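Local coordinates for protein UV damage endonuclease (Sulfolobus acidocaldarius, PDB 3TC3) that probably cuts DNA at damaged sites during excision repair, as a manganese-binding endonuclease built on a TIM barrel, at residues 195-201 with 223-227; 217-222 with 249-255. One frame throughout, in Å; residues are numbered along the deposited sequence.

Contact 1 (195-201 with 223-227). With MN (manganese (II) ion), chain C.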
# COMPACT_ATOMS: atom_id res chain seq x y z
N GLU A 195 4.73 -6.16 5.17
CA GLU A 195 4.04 -5.64 6.33
C GLU A 195 3.67 -6.82 7.25
O GLU A 195 3.40 -7.97 6.83
CB GLU A 195 2.73 -5.06 5.80
CG GLU A 195 1.74 -4.49 6.83
CD GLU A 195 0.34 -4.25 6.24
OE1 GLU A 195 0.19 -4.12 5.02
OE2 GLU A 195 -0.62 -4.14 7.01
N ASN A 196 3.68 -6.54 8.54
CA ASN A 196 3.28 -7.51 9.49
C ASN A 196 1.76 -7.73 9.41
O ASN A 196 1.02 -6.76 9.16
CB ASN A 196 3.75 -7.11 10.91
CG ASN A 196 3.19 -5.74 11.37
OD1 ASN A 196 3.44 -4.76 10.68
ND2 ASN A 196 2.40 -5.72 12.46
N ASP A 197 1.35 -8.95 9.67
CA ASP A 197 -0.12 -9.23 9.76
C ASP A 197 -0.59 -9.57 11.15
O ASP A 197 0.25 -9.74 12.06
CB ASP A 197 -0.49 -10.22 8.65
CG ASP A 197 0.01 -11.63 8.95
OD1 ASP A 197 -0.67 -12.34 9.75
OD2 ASP A 197 1.04 -12.09 8.42
N ASP A 198 -1.93 -9.82 11.32
CA ASP A 198 -2.41 -10.01 12.67
C ASP A 198 -2.64 -11.47 13.01
O ASP A 198 -3.10 -11.80 14.10
CB ASP A 198 -3.68 -9.17 12.88
CG ASP A 198 -4.81 -9.51 11.92
OD1 ASP A 198 -4.65 -10.19 10.92
OD2 ASP A 198 -5.94 -9.02 12.18
N LYS A 199 -2.26 -12.36 12.08
CA LYS A 199 -2.49 -13.77 12.29
C LYS A 199 -1.24 -14.66 12.39
O LYS A 199 -1.22 -15.57 13.23
CB LYS A 199 -3.39 -14.36 11.20
CG LYS A 199 -4.71 -13.70 11.00
CD LYS A 199 -5.74 -13.98 12.15
CE LYS A 199 -7.20 -13.49 11.81
NZ LYS A 199 -7.21 -12.26 10.93
N VAL A 200 -0.22 -14.41 11.59
CA VAL A 200 0.91 -15.29 11.53
C VAL A 200 2.27 -14.61 11.56
O VAL A 200 3.07 -14.94 12.41
CB VAL A 200 0.87 -16.14 10.24
CG1 VAL A 200 2.12 -17.12 10.21
CG2 VAL A 200 -0.42 -17.04 10.30
N PHE A 201 2.46 -13.63 10.68
CA PHE A 201 3.78 -13.04 10.52
C PHE A 201 3.91 -11.69 11.24
O PHE A 201 3.40 -10.66 10.80
CB PHE A 201 4.21 -12.90 9.03
CG PHE A 201 4.34 -14.22 8.39
CD1 PHE A 201 5.41 -15.09 8.77
CD2 PHE A 201 3.31 -14.71 7.52
CE1 PHE A 201 5.48 -16.40 8.22
CE2 PHE A 201 3.37 -16.03 7.00
CZ PHE A 201 4.44 -16.84 7.29
N HIS A 223 -2.15 -4.34 13.61
CA HIS A 223 -1.72 -5.72 13.55
C HIS A 223 -0.72 -6.08 14.62
O HIS A 223 -0.75 -7.19 15.19
CB HIS A 223 -1.11 -6.02 12.18
CG HIS A 223 -2.07 -5.87 11.01
ND1 HIS A 223 -1.60 -5.90 9.72
CD2 HIS A 223 -3.42 -5.61 10.95
CE1 HIS A 223 -2.63 -5.70 8.84
NE2 HIS A 223 -3.75 -5.50 9.56
N HIS A 224 0.20 -5.17 14.86
CA HIS A 224 1.18 -5.40 15.93
C HIS A 224 0.52 -5.48 17.28
O HIS A 224 0.94 -6.31 18.09
CB HIS A 224 2.18 -4.23 15.86
CG HIS A 224 3.26 -4.32 16.96
ND1 HIS A 224 4.30 -5.22 16.89
CD2 HIS A 224 3.44 -3.60 18.15
CE1 HIS A 224 5.08 -5.09 18.03
NE2 HIS A 224 4.56 -4.08 18.77
N SER A 225 -0.50 -4.66 17.53
CA SER A 225 -1.15 -4.67 18.83
C SER A 225 -1.75 -6.06 19.06
O SER A 225 -1.83 -6.56 20.23
CB SER A 225 -2.22 -3.60 18.90
OG SER A 225 -3.42 -3.92 18.19
N ILE A 226 -2.17 -6.72 17.97
CA ILE A 226 -2.84 -8.05 18.05
C ILE A 226 -1.82 -9.21 18.13
O ILE A 226 -1.99 -10.18 18.87
CB ILE A 226 -3.80 -8.24 16.88
CG1 ILE A 226 -4.93 -7.18 17.00
CG2 ILE A 226 -4.40 -9.70 16.80
CD1 ILE A 226 -5.86 -7.23 15.76
N LEU A 227 -0.74 -9.10 17.36
CA LEU A 227 0.22 -10.20 17.21
C LEU A 227 1.63 -9.62 17.36
O LEU A 227 2.11 -8.92 16.43
CB LEU A 227 0.06 -10.86 15.82
CG LEU A 227 1.04 -12.01 15.62
CD1 LEU A 227 0.63 -13.23 16.54
CD2 LEU A 227 1.07 -12.41 14.16
MN MN C . -2.05 -2.45 7.19
O HOH W 1 -2.42 -3.05 4.90
O HOH W 2 2.02 -8.28 13.63
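His223 meets the loop 195-201 at the C-terminal mouth of a TIM barrel, where the loop leaving strand 192-195 packs on helix 221-226 beside the manganese. One direct hydrogen bond joins the two segments: His223 ND1 donates to Asn196 O at 2.8 Å, with the acceptor at the ring edge, close to its plane, and an N-H...O angle of 164°. At chi1 -63°, with CG beside the backbone N, the ring presents ND1 to the carbonyl of Asn196. A water adds to the join, accepting from Asn196 ND2 and lying 2.8 Å from Asp197 O and 2.9 Å from Leu227 O; the other end of this amide, OD1, accepts from Asp220 N.

At the metal, the extended Glu195 brings OE2 to 2.2 Å from the manganese. His223 CE1 lies 3.1 Å from the same oxygen, the ring and carboxylate planes almost parallel. A leucine in place of His223 would probably leave Asn196 O without its donor and the loop beside Glu195 less firmly positioned.

Van der Waals contacts of aliphatic side chains make up the rest. Leu227, just past the helix, suits its place because its CD2 methyl lies against the backbone of the Asp197 turn, 3.5 Å from both Asp197 O and Val200 N. Ile226 runs alongside Asp198, whose OD1 has a weak salt bridge from Lys199 NZ.

Asp197 holds much of the loop's turn with its short carboxylate: OD1 takes Lys199 N on its anti side, an Asx turn, and Val200 N on its syn side, while OD2 receives Phe201 N from above the carboxylate plane.

Contact 2 (217-222 with 249-255). With MN (manganese (II) ion), chain C.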
# COMPACT_ATOMS: atom_id res chain seq x y z
N VAL A 217 10.34 -2.93 5.91
CA VAL A 217 9.16 -3.34 6.60
C VAL A 217 8.22 -2.17 6.89
O VAL A 217 8.63 -1.19 7.51
CB VAL A 217 9.54 -4.05 7.92
CG1 VAL A 217 8.26 -4.56 8.72
CG2 VAL A 217 10.53 -5.23 7.62
N ILE A 218 7.01 -2.33 6.42
CA ILE A 218 5.93 -1.39 6.85
C ILE A 218 5.33 -1.89 8.15
O ILE A 218 4.79 -3.02 8.20
CB ILE A 218 4.79 -1.33 5.79
CG1 ILE A 218 5.29 -0.65 4.56
CG2 ILE A 218 3.55 -0.49 6.37
CD1 ILE A 218 4.20 -0.32 3.52
N PHE A 219 5.38 -1.04 9.17
CA PHE A 219 4.71 -1.34 10.45
C PHE A 219 3.23 -1.01 10.46
O PHE A 219 2.87 0.09 10.14
CB PHE A 219 5.40 -0.45 11.51
CG PHE A 219 4.86 -0.62 12.90
CD1 PHE A 219 5.14 -1.78 13.66
CD2 PHE A 219 4.00 0.35 13.44
CE1 PHE A 219 4.67 -1.88 14.93
CE2 PHE A 219 3.50 0.21 14.72
CZ PHE A 219 3.83 -0.94 15.48
N ASP A 220 2.42 -1.96 10.79
CA ASP A 220 0.98 -1.78 10.93
C ASP A 220 0.68 -1.86 12.40
O ASP A 220 0.91 -2.88 13.01
CB ASP A 220 0.27 -2.84 10.17
CG ASP A 220 -1.19 -2.61 10.24
OD1 ASP A 220 -1.81 -2.64 11.30
OD2 ASP A 220 -1.75 -2.36 9.11
N ASN A 221 0.21 -0.73 12.94
CA ASN A 221 0.08 -0.65 14.41
C ASN A 221 -1.05 -1.59 14.94
O ASN A 221 -0.84 -2.19 15.98
CB ASN A 221 -0.13 0.75 14.87
CG ASN A 221 -1.43 1.33 14.45
OD1 ASN A 221 -1.90 1.16 13.30
ND2 ASN A 221 -2.05 2.07 15.40
N LEU A 222 -2.19 -1.65 14.27
CA LEU A 222 -3.29 -2.49 14.80
C LEU A 222 -2.82 -3.94 14.72
O LEU A 222 -2.98 -4.69 15.67
CB LEU A 222 -4.53 -2.27 13.93
CG LEU A 222 -5.73 -3.17 14.29
CD1 LEU A 222 -6.16 -2.94 15.72
CD2 LEU A 222 -6.90 -2.86 13.33
N MET A 249 7.36 4.14 5.84
CA MET A 249 5.91 4.21 5.81
C MET A 249 5.37 3.42 6.90
O MET A 249 5.88 2.32 7.17
CB MET A 249 5.40 3.64 4.53
CG MET A 249 5.88 4.33 3.25
SD MET A 249 5.31 3.45 1.74
CE MET A 249 5.93 4.50 0.50
N ILE A 250 4.30 3.89 7.55
CA ILE A 250 3.57 3.07 8.51
C ILE A 250 2.10 3.02 8.13
O ILE A 250 1.56 3.97 7.51
CB ILE A 250 3.71 3.49 9.97
CG1 ILE A 250 3.20 4.83 10.24
CG2 ILE A 250 5.23 3.54 10.38
CD1 ILE A 250 3.48 5.29 11.71
N ASP A 251 1.43 1.93 8.46
CA ASP A 251 -0.04 1.79 8.28
C ASP A 251 -0.74 1.99 9.60
O ASP A 251 -0.45 1.25 10.58
CB ASP A 251 -0.43 0.43 7.76
CG ASP A 251 -0.10 0.21 6.26
OD1 ASP A 251 0.03 1.13 5.50
OD2 ASP A 251 -0.12 -0.96 5.85
N TYR A 252 -1.59 3.02 9.69
CA TYR A 252 -2.27 3.33 10.94
C TYR A 252 -3.72 2.86 10.83
O TYR A 252 -4.47 3.27 9.95
CB TYR A 252 -2.23 4.85 11.25
CG TYR A 252 -3.05 5.15 12.51
CD1 TYR A 252 -4.45 5.45 12.45
CD2 TYR A 252 -2.44 5.15 13.76
CE1 TYR A 252 -5.18 5.73 13.59
CE2 TYR A 252 -3.10 5.49 14.87
CZ TYR A 252 -4.50 5.71 14.84
OH TYR A 252 -5.13 5.99 16.01
N SER A 253 -4.13 2.08 11.80
CA SER A 253 -5.55 1.74 11.96
C SER A 253 -5.91 1.59 13.39
O SER A 253 -5.07 1.75 14.25
CB SER A 253 -5.93 0.46 11.18
OG SER A 253 -7.37 0.52 11.02
N GLU A 254 -7.22 1.41 13.61
CA GLU A 254 -7.71 1.18 14.96
C GLU A 254 -8.77 0.09 14.90
O GLU A 254 -9.35 -0.16 13.84
CB GLU A 254 -8.40 2.42 15.55
CG GLU A 254 -7.47 3.67 15.66
CD GLU A 254 -8.22 4.82 16.15
OE1 GLU A 254 -9.24 4.65 16.87
OE2 GLU A 254 -7.80 5.93 15.86
N GLN A 255 -9.00 -0.49 16.06
CA GLN A 255 -10.04 -1.46 16.20
C GLN A 255 -11.41 -0.81 16.14
O GLN A 255 -11.65 0.18 16.85
CB GLN A 255 -9.77 -2.17 17.52
CG GLN A 255 -10.98 -3.09 17.89
CD GLN A 255 -10.99 -4.28 16.97
OE1 GLN A 255 -9.92 -4.90 16.74
NE2 GLN A 255 -12.16 -4.60 16.40
MN MN C . -2.05 -2.45 7.19
O HOH W 1 -2.42 -3.05 4.90
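Ile218 lays its CG2 methyl 3.7 Å from Asp251 CG, so that a branched aliphatic group covers one side of a buried carboxylate, and its CD1 packs against Met249 CB. Phe219 supplies the next link through its backbone, its O accepting from Asp251 N at 2.9 Å. Its side chain leaves by the other face of the sheet, with CB against Ile250 CG2 and the ring among Leu233, Ala236 and Leu237 of helix 233-241.

Asp220 pairs with Asp251, and here the parallel strands 217-220 and 249-252 are recognisable as neighbours in a TIM barrel, with the metal ligands at their C-terminal ends. Asp220 OD2 binds the manganese at 1.9 Å, whereas Asp251 OD2 stands at a longer 2.8 Å, the two carboxylate planes turned 82° apart. An aspartate serves twice at the first position, since Asp220 OD1 also caps helix 221-226 by accepting from His223 N. Asp251 is steadied by Gln160 at OD2 and by a salt bridge from Arg78 to OD1.

Asn221, first residue of the helix, gives the second bond of that bridge, N to Asp251 O at 3.2 Å. With CG between the backbone N and carbonyl carbon (chi1 67°), the amide is set against the backbone of Ser253, where an asparagine can both accept and donate: Ser253 N meets a lone pair of OD1 within the plane of its carbonyl, at 2.8 Å, and ND2 gives a weak bond to Ser253 O. Leu222 then spreads its methyls over the outgoing backbone, CD2 lying 3.7 Å from Glu254 O and CD1 3.8 Å from Gln255 N.

In the fold
Followed from the N terminus, the chain leaves strand 192-195 into the loop of contact 1, runs through helix 203-213 and returns along strand 217-220, where contact 2 begins. Helix 221-226 comes next; residues 223-227, the rest of this helix and the residue after it, close contact 1 over the 21 residues in between. Helix 233-241 then leads to strand 249-252, which closes contact 2 after 26 residues. The two loops therefore cross rather than nest, and both use helix 221-226. Together they tie successive beta-alpha units of the barrel to one another at its mouth. They meet at the manganese, where Glu195 of contact 1 joins Asp220 and Asp251 of contact 2, and Glu288, after strand 283-287, completes the site.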